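Long-range contact in novel Thermotoga maritima enzyme TM1112 (Thermotoga maritima, PDB 1O5U), which is a cupin-family protein of unknown function, thought to be an enzyme, with a beta-barrel fold that in relatives holds the active site: residues 46-60 / 71-83. Residues are numbered along the deposited sequence; the frame is centred on the assembly and turned at random.
Sequences YYDTNETCYILEGKV and VIEKGDLVTFPKG
The rings of Tyr47 and Phe80 are nearly parallel, their planes 6° apart, but slid so far that they barely overlap, and Phe80 CB, 3.6 Å from the centroid of the Tyr47 ring, sits over one face of it as a CH-pi contact. In return, with Phe80 CG anti to its carbonyl carbon (chi1 -62°), Tyr47 OH stands over the centre of one Phe80 face, while Val78 CG1 covers the opposite face toward the rim. Edges are used too: Cys53 SG approaches Phe80 CE1 (4.0 Å) near the plane of the ring, and Glu51 OE1 meets the Tyr47 ring in plane. On the other sheet face, Thr52 OG1 and Thr79 OG1 share a weak 3.4 Å hydrogen bond, and Thr52 CG2 packs on Leu77 CD1. Antiparallel backbone bonds join 51-55 to 77-80; past the corner at Leu56 and Glu57, a second set pairs Val60 with Ile72. Between them, Ile55 O accepts Gly75 N at 2.8 Å in the type II turn Glu73-Asp76, where Asp76 OD1 receives Glu73 N and OD2 pairs with Lys19. An unidentified molecule, perhaps from the crystallisation medium, lies beside Tyr47 and may mark a pocket. Both segments thus pass from one sheet to the other, as in the two-sheet cupin beta-barrel.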
ATOM      1  N   TYR A  46      -2.875  10.257  -5.881  1.00 37.95           N
ATOM      2  CA  TYR A  46      -1.598  10.944  -6.082  1.00 38.13           C
ATOM      3  C   TYR A  46      -0.825  11.015  -4.748  1.00 38.28           C
ATOM      4  O   TYR A  46      -1.360  11.440  -3.757  1.00 38.72           O
ATOM      5  CB  TYR A  46      -1.842  12.344  -6.520  1.00 38.69           C
ATOM      6  CG  TYR A  46      -0.588  13.133  -6.625  1.00 38.36           C
ATOM      7  CD1 TYR A  46       0.278  12.939  -7.695  1.00 38.75           C
ATOM      8  CD2 TYR A  46      -0.245  14.068  -5.640  1.00 37.34           C
ATOM      9  CE1 TYR A  46       1.451  13.684  -7.816  1.00 39.63           C
ATOM     10  CE2 TYR A  46       0.931  14.814  -5.752  1.00 40.12           C
ATOM     11  CZ  TYR A  46       1.775  14.624  -6.848  1.00 39.95           C
ATOM     12  OH  TYR A  46       2.936  15.381  -6.976  1.00 39.67           O
ATOM     13  N   TYR A  47       0.416  10.569  -4.734  1.00 38.87           N
ATOM     14  CA  TYR A  47       1.195  10.499  -3.513  1.00 38.39           C
ATOM     15  C   TYR A  47       1.918  11.831  -3.379  1.00 39.44           C
ATOM     16  O   TYR A  47       2.861  12.103  -4.106  1.00 39.90           O
ATOM     17  CB  TYR A  47       2.131   9.306  -3.562  1.00 37.98           C
ATOM     18  CG  TYR A  47       1.365   8.022  -3.434  1.00 35.46           C
ATOM     19  CD1 TYR A  47       0.919   7.337  -4.537  1.00 35.69           C
ATOM     20  CD2 TYR A  47       0.980   7.562  -2.195  1.00 37.10           C
ATOM     21  CE1 TYR A  47       0.182   6.183  -4.403  1.00 37.08           C
ATOM     22  CE2 TYR A  47       0.245   6.413  -2.066  1.00 36.91           C
ATOM     23  CZ  TYR A  47      -0.155   5.741  -3.160  1.00 35.47           C
ATOM     24  OH  TYR A  47      -0.927   4.626  -3.015  1.00 35.57           O
ATOM     25  N   ASP A  48       1.386  12.667  -2.481  1.00 40.81           N
ATOM     26  CA  ASP A  48       1.967  13.959  -2.054  1.00 41.81           C
ATOM     27  C   ASP A  48       3.308  13.788  -1.355  1.00 41.04           C
ATOM     28  O   ASP A  48       4.186  14.690  -1.394  1.00 40.53           O
ATOM     29  CB  ASP A  48       1.048  14.597  -1.004  1.00 42.90           C
ATOM     30  CG  ASP A  48       0.006  15.484  -1.589  1.00 46.76           C
ATOM     31  OD1 ASP A  48      -0.042  15.655  -2.830  1.00 53.44           O
ATOM     32  OD2 ASP A  48      -0.823  16.081  -0.861  1.00 46.99           O
ATOM     33  N   THR A  49       3.374  12.702  -0.592  1.00 40.48           N
ATOM     34  CA  THR A  49       4.556  12.259   0.136  1.00 40.61           C
ATOM     35  C   THR A  49       4.930  10.822  -0.253  1.00 39.88           C
ATOM     36  O   THR A  49       4.188  10.123  -0.949  1.00 39.00           O
ATOM     37  CB  THR A  49       4.278  12.297   1.666  1.00 40.04           C
ATOM     38  OG1 THR A  49       3.330  11.280   1.997  1.00 39.72           O
ATOM     39  CG2 THR A  49       3.598  13.648   2.106  1.00 42.07           C
ATOM     40  N   ASN A  50       6.096  10.389   0.201  1.00 39.86           N
ATOM     41  CA  ASN A  50       6.404   8.965   0.245  1.00 39.79           C
ATOM     42  C   ASN A  50       5.440   8.323   1.225  1.00 39.28           C
ATOM     43  O   ASN A  50       4.955   8.960   2.138  1.00 38.68           O
ATOM     44  CB  ASN A  50       7.847   8.712   0.708  1.00 39.97           C
ATOM     45  CG  ASN A  50       8.887   9.226  -0.250  1.00 40.11           C
ATOM     46  OD1 ASN A  50       8.847   8.969  -1.456  1.00 38.43           O
ATOM     47  ND2 ASN A  50       9.883   9.934   0.295  1.00 41.50           N
ATOM     48  N   GLU A  51       5.117   7.056   1.006  1.00 40.04           N
ATOM     49  CA  GLU A  51       4.215   6.332   1.875  1.00 40.03           C
ATOM     50  C   GLU A  51       4.537   4.825   1.932  1.00 38.71           C
ATOM     51  O   GLU A  51       4.790   4.190   0.902  1.00 38.39           O
ATOM     52  CB  GLU A  51       2.767   6.524   1.387  1.00 41.13           C
ATOM     53  CG  GLU A  51       1.790   5.896   2.345  1.00 41.83           C
ATOM     54  CD  GLU A  51       0.403   6.475   2.203  1.00 45.87           C
ATOM     55  OE1 GLU A  51       0.109   6.941   1.090  1.00 51.86           O
ATOM     56  OE2 GLU A  51      -0.344   6.512   3.224  1.00 51.77           O
ATOM     57  N   THR A  52       4.607   4.295   3.144  1.00 37.40           N
ATOM     58  CA  THR A  52       4.769   2.865   3.374  1.00 37.97           C
ATOM     59  C   THR A  52       3.519   2.344   4.014  1.00 37.97           C
ATOM     60  O   THR A  52       3.037   2.978   4.953  1.00 38.41           O
ATOM     61  CB  THR A  52       5.980   2.624   4.299  1.00 38.74           C
ATOM     62  OG1 THR A  52       7.150   3.144   3.645  1.00 40.55           O
ATOM     63  CG2 THR A  52       6.251   1.124   4.491  1.00 39.09           C
ATOM     64  N   CYS A  53       2.999   1.220   3.503  1.00 37.28           N
ATOM     65  CA  CYS A  53       1.722   0.606   3.919  1.00 38.35           C
ATOM     66  C   CYS A  53       2.048  -0.844   4.256  1.00 38.22           C
ATOM     67  O   CYS A  53       2.778  -1.496   3.505  1.00 38.92           O
ATOM     68  CB  CYS A  53       0.700   0.644   2.720  1.00 37.71           C
ATOM     69  SG  CYS A  53       0.340   2.426   2.402  1.00 44.08           S
ATOM     70  N   TYR A  54       1.539  -1.320   5.379  1.00 38.09           N
ATOM     71  CA  TYR A  54       1.508  -2.744   5.692  1.00 37.76           C
ATOM     72  C   TYR A  54       0.053  -3.255   5.592  1.00 38.38           C
ATOM     73  O   TYR A  54      -0.825  -2.777   6.285  1.00 37.27           O
ATOM     74  CB  TYR A  54       2.094  -3.039   7.074  1.00 38.35           C
ATOM     75  CG  TYR A  54       2.117  -4.514   7.384  1.00 38.59           C
ATOM     76  CD1 TYR A  54       1.261  -5.069   8.344  1.00 40.21           C
ATOM     77  CD2 TYR A  54       2.895  -5.390   6.612  1.00 38.23           C
ATOM     78  CE1 TYR A  54       1.260  -6.404   8.592  1.00 40.79           C
ATOM     79  CE2 TYR A  54       2.844  -6.750   6.833  1.00 39.75           C
ATOM     80  CZ  TYR A  54       2.061  -7.242   7.829  1.00 39.37           C
ATOM     81  OH  TYR A  54       2.059  -8.604   8.063  1.00 41.19           O
ATOM     82  N   ILE A  55      -0.176  -4.217   4.726  1.00 37.50           N
ATOM     83  CA  ILE A  55      -1.536  -4.719   4.451  1.00 38.09           C
ATOM     84  C   ILE A  55      -1.965  -5.811   5.443  1.00 39.18           C
ATOM     85  O   ILE A  55      -1.384  -6.933   5.508  1.00 37.37           O
ATOM     86  CB  ILE A  55      -1.676  -5.229   2.980  1.00 38.10           C
ATOM     87  CG1 ILE A  55      -1.095  -4.275   1.961  1.00 37.32           C
ATOM     88  CG2 ILE A  55      -3.113  -5.567   2.625  1.00 38.51           C
ATOM     89  CD1 ILE A  55      -1.612  -2.874   2.024  1.00 38.09           C
ATOM     90  N   LEU A  56      -3.003  -5.477   6.222  1.00 38.21           N
ATOM     91  CA  LEU A  56      -3.572  -6.406   7.171  1.00 38.82           C
ATOM     92  C   LEU A  56      -4.579  -7.344   6.518  1.00 38.45           C
ATOM     93  O   LEU A  56      -4.677  -8.508   6.873  1.00 38.65           O
ATOM     94  CB  LEU A  56      -4.249  -5.632   8.334  1.00 38.96           C
ATOM     95  CG  LEU A  56      -3.311  -4.794   9.215  1.00 40.57           C
ATOM     96  CD1 LEU A  56      -4.079  -4.012  10.249  1.00 44.03           C
ATOM     97  CD2 LEU A  56      -2.310  -5.710   9.906  1.00 44.47           C
ATOM     98  N   GLU A  57      -5.364  -6.809   5.586  1.00 37.14           N
ATOM     99  CA  GLU A  57      -6.368  -7.551   4.860  1.00 37.94           C
ATOM    100  C   GLU A  57      -6.557  -6.926   3.500  1.00 37.02           C
ATOM    101  O   GLU A  57      -6.381  -5.731   3.340  1.00 36.37           O
ATOM    102  CB  GLU A  57      -7.725  -7.501   5.568  1.00 39.28           C
ATOM    103  CG  GLU A  57      -7.760  -8.034   6.987  1.00 42.07           C
ATOM    104  CD  GLU A  57      -7.534  -9.557   7.078  1.00 47.88           C
ATOM    105  OE1 GLU A  57      -7.691 -10.301   6.083  1.00 50.70           O
ATOM    106  OE2 GLU A  57      -7.190 -10.013   8.194  1.00 51.35           O
ATOM    107  N   GLY A  58      -6.952  -7.747   2.535  1.00 37.51           N
ATOM    108  CA  GLY A  58      -7.407  -7.225   1.257  1.00 38.08           C
ATOM    109  C   GLY A  58      -6.524  -7.523   0.081  1.00 36.90           C
ATOM    110  O   GLY A  58      -5.559  -8.286   0.195  1.00 37.53           O
ATOM    111  N   LYS A  59      -6.908  -6.963  -1.038  1.00 37.43           N
ATOM    112  CA  LYS A  59      -6.239  -7.223  -2.330  1.00 36.91           C
ATOM    113  C   LYS A  59      -6.559  -6.049  -3.208  1.00 37.97           C
ATOM    114  O   LYS A  59      -7.740  -5.688  -3.384  1.00 36.37           O
ATOM    115  CB  LYS A  59      -6.732  -8.487  -2.992  1.00 38.39           C
ATOM    116  CG  LYS A  59      -6.048  -8.767  -4.363  1.00 37.86           C
ATOM    117  CD  LYS A  59      -6.540  -9.996  -5.011  1.00 38.80           C
ATOM    118  CE  LYS A  59      -5.724 -10.300  -6.225  1.00 41.86           C
ATOM    119  NZ  LYS A  59      -6.215 -11.586  -6.933  1.00 40.80           N
ATOM    120  N   VAL A  60      -5.519  -5.468  -3.805  1.00 37.55           N
ATOM    121  CA  VAL A  60      -5.640  -4.300  -4.646  1.00 38.20           C
ATOM    122  C   VAL A  60      -4.778  -4.469  -5.874  1.00 38.46           C
ATOM    123  O   VAL A  60      -3.669  -4.983  -5.752  1.00 39.15           O
ATOM    124  CB  VAL A  60      -5.147  -3.034  -3.928  1.00 39.81           C
ATOM    125  CG1 VAL A  60      -5.438  -1.791  -4.745  1.00 41.61           C
ATOM    126  CG2 VAL A  60      -5.805  -2.914  -2.567  1.00 40.57           C
ATOM    127  N   VAL A  71       0.033  -6.011  -7.907  1.00 36.47           N
ATOM    128  CA  VAL A  71      -0.995  -6.460  -6.995  1.00 38.33           C
ATOM    129  C   VAL A  71      -0.368  -6.395  -5.613  1.00 38.69           C
ATOM    130  O   VAL A  71       0.827  -6.827  -5.390  1.00 37.08           O
ATOM    131  CB  VAL A  71      -1.430  -7.904  -7.334  1.00 39.20           C
ATOM    132  CG1 VAL A  71      -2.281  -8.530  -6.209  1.00 42.58           C
ATOM    133  CG2 VAL A  71      -2.200  -7.894  -8.617  1.00 42.64           C
ATOM    134  N   ILE A  72      -1.156  -5.905  -4.680  1.00 39.38           N
ATOM    135  CA  ILE A  72      -0.754  -5.924  -3.268  1.00 40.64           C
ATOM    136  C   ILE A  72      -1.820  -6.616  -2.469  1.00 39.32           C
ATOM    137  O   ILE A  72      -3.002  -6.517  -2.783  1.00 38.01           O
ATOM    138  CB  ILE A  72      -0.486  -4.533  -2.739  1.00 42.40           C
ATOM    139  CG1 ILE A  72      -1.641  -3.600  -3.000  1.00 45.51           C
ATOM    140  CG2 ILE A  72       0.742  -3.951  -3.422  1.00 44.25           C
ATOM    141  CD1 ILE A  72      -1.396  -2.155  -2.475  1.00 46.92           C
ATOM    142  N   GLU A  73      -1.390  -7.383  -1.499  1.00 38.76           N
ATOM    143  CA  GLU A  73      -2.331  -8.199  -0.749  1.00 40.65           C
ATOM    144  C   GLU A  73      -1.861  -8.419   0.656  1.00 39.24           C
ATOM    145  O   GLU A  73      -0.788  -7.900   1.039  1.00 35.60           O
ATOM    146  CB  GLU A  73      -2.665  -9.478  -1.490  1.00 42.15           C
ATOM    147  CG  GLU A  73      -1.545 -10.377  -1.754  1.00 47.83           C
ATOM    148  CD  GLU A  73      -1.839 -11.399  -2.866  1.00 48.44           C
ATOM    149  OE1 GLU A  73      -2.891 -11.385  -3.651  1.00 54.39           O
ATOM    150  OE2 GLU A  73      -0.951 -12.220  -2.920  1.00 52.32           O
ATOM    151  N   LYS A  74      -2.674  -9.149   1.447  1.00 38.33           N
ATOM    152  CA  LYS A  74      -2.409  -9.294   2.878  1.00 37.39           C
ATOM    153  C   LYS A  74      -0.972  -9.720   3.094  1.00 36.40           C
ATOM    154  O   LYS A  74      -0.470 -10.676   2.470  1.00 35.95           O
ATOM    155  CB  LYS A  74      -3.393 -10.324   3.477  1.00 38.17           C
ATOM    156  CG  LYS A  74      -3.182 -10.622   4.922  1.00 39.42           C
ATOM    157  CD  LYS A  74      -4.263 -11.628   5.373  1.00 39.85           C
ATOM    158  CE  LYS A  74      -4.155 -11.948   6.857  1.00 44.18           C
ATOM    159  NZ  LYS A  74      -4.935 -13.185   7.189  1.00 48.28           N
ATOM    160  N   GLY A  75      -0.338  -9.086   4.051  1.00 35.92           N
ATOM    161  CA  GLY A  75       1.042  -9.439   4.443  1.00 36.31           C
ATOM    162  C   GLY A  75       2.112  -8.712   3.704  1.00 36.69           C
ATOM    163  O   GLY A  75       3.280  -8.807   4.065  1.00 36.21           O
ATOM    164  N   ASP A  76       1.745  -7.917   2.702  1.00 35.79           N
ATOM    165  CA  ASP A  76       2.732  -7.127   1.990  1.00 36.27           C
ATOM    166  C   ASP A  76       3.070  -5.832   2.693  1.00 36.89           C
ATOM    167  O   ASP A  76       2.169  -5.164   3.222  1.00 36.88           O
ATOM    168  CB  ASP A  76       2.201  -6.744   0.596  1.00 36.08           C
ATOM    169  CG  ASP A  76       2.167  -7.900  -0.383  1.00 39.93           C
ATOM    170  OD1 ASP A  76       1.494  -7.732  -1.434  1.00 42.29           O
ATOM    171  OD2 ASP A  76       2.842  -8.954  -0.215  1.00 39.60           O
ATOM    172  N   LEU A  77       4.345  -5.452   2.585  1.00 35.84           N
ATOM    173  CA  LEU A  77       4.875  -4.144   2.952  1.00 35.52           C
ATOM    174  C   LEU A  77       5.154  -3.450   1.636  1.00 36.90           C
ATOM    175  O   LEU A  77       5.981  -3.905   0.842  1.00 36.73           O
ATOM    176  CB  LEU A  77       6.129  -4.287   3.732  1.00 36.01           C
ATOM    177  CG  LEU A  77       6.694  -2.982   4.313  1.00 35.03           C
ATOM    178  CD1 LEU A  77       5.795  -2.403   5.418  1.00 35.70           C
ATOM    179  CD2 LEU A  77       8.066  -3.263   4.848  1.00 36.03           C
ATOM    180  N   VAL A  78       4.482  -2.324   1.414  1.00 36.37           N
ATOM    181  CA  VAL A  78       4.515  -1.621   0.125  1.00 37.06           C
ATOM    182  C   VAL A  78       4.973  -0.187   0.311  1.00 37.95           C
ATOM    183  O   VAL A  78       4.563   0.463   1.268  1.00 37.52           O
ATOM    184  CB  VAL A  78       3.131  -1.590  -0.548  1.00 38.89           C
ATOM    185  CG1 VAL A  78       3.263  -0.990  -1.940  1.00 38.23           C
ATOM    186  CG2 VAL A  78       2.526  -2.977  -0.515  1.00 43.80           C
ATOM    187  N   THR A  79       5.870   0.301  -0.569  1.00 37.37           N
ATOM    188  CA  THR A  79       6.315   1.690  -0.509  1.00 37.36           C
ATOM    189  C   THR A  79       5.997   2.386  -1.812  1.00 36.96           C
ATOM    190  O   THR A  79       6.442   1.948  -2.876  1.00 35.68           O
ATOM    191  CB  THR A  79       7.809   1.782  -0.174  1.00 38.87           C
ATOM    192  OG1 THR A  79       8.045   1.142   1.089  1.00 42.33           O
ATOM    193  CG2 THR A  79       8.253   3.241   0.031  1.00 38.97           C
ATOM    194  N   PHE A  80       5.235   3.481  -1.701  1.00 35.93           N
ATOM    195  CA  PHE A  80       4.855   4.327  -2.818  1.00 36.25           C
ATOM    196  C   PHE A  80       5.725   5.590  -2.749  1.00 36.65           C
ATOM    197  O   PHE A  80       5.803   6.166  -1.678  1.00 37.36           O
ATOM    198  CB  PHE A  80       3.400   4.732  -2.667  1.00 36.13           C
ATOM    199  CG  PHE A  80       2.455   3.591  -2.692  1.00 36.64           C
ATOM    200  CD1 PHE A  80       1.986   3.027  -1.512  1.00 37.59           C
ATOM    201  CD2 PHE A  80       2.037   3.046  -3.891  1.00 36.50           C
ATOM    202  CE1 PHE A  80       1.087   1.965  -1.549  1.00 37.86           C
ATOM    203  CE2 PHE A  80       1.163   1.951  -3.922  1.00 36.13           C
ATOM    204  CZ  PHE A  80       0.711   1.425  -2.738  1.00 36.23           C
ATOM    205  N   PRO A  81       6.345   6.012  -3.858  1.00 36.82           N
ATOM    206  CA  PRO A  81       7.169   7.224  -3.902  1.00 38.06           C
ATOM    207  C   PRO A  81       6.381   8.490  -4.091  1.00 38.53           C
ATOM    208  O   PRO A  81       5.369   8.518  -4.816  1.00 38.59           O
ATOM    209  CB  PRO A  81       8.032   7.020  -5.153  1.00 37.08           C
ATOM    210  CG  PRO A  81       7.223   6.198  -6.040  1.00 38.60           C
ATOM    211  CD  PRO A  81       6.326   5.334  -5.169  1.00 37.26           C
ATOM    212  N   LYS A  82       6.882   9.552  -3.485  1.00 39.65           N
ATOM    213  CA  LYS A  82       6.370  10.888  -3.733  1.00 39.15           C
ATOM    214  C   LYS A  82       6.251  11.155  -5.232  1.00 38.83           C
ATOM    215  O   LYS A  82       7.157  10.849  -6.010  1.00 39.08           O
ATOM    216  CB  LYS A  82       7.287  11.912  -3.087  1.00 39.68           C
ATOM    217  CG  LYS A  82       6.723  13.317  -3.116  1.00 40.38           C
ATOM    218  CD  LYS A  82       7.612  14.243  -2.307  1.00 41.08           C
ATOM    219  CE  LYS A  82       7.145  15.680  -2.411  1.00 42.74           C
ATOM    220  NZ  LYS A  82       7.234  16.323  -1.057  1.00 45.66           N
ATOM    221  N   GLY A  83       5.116  11.720  -5.639  1.00 38.88           N
ATOM    222  CA  GLY A  83       4.910  12.117  -7.025  1.00 38.76           C
ATOM    223  C   GLY A  83       4.262  11.051  -7.904  1.00 38.97           C
ATOM    224  O   GLY A  83       3.974  11.316  -9.072  1.00 39.29           O
TER
HETATM  225  O   HOH W   1       3.813 -10.201   6.447  1.00 41.51           O
HETATM  226  O   HOH W   2      -4.889 -11.054   0.325  1.00 43.65           O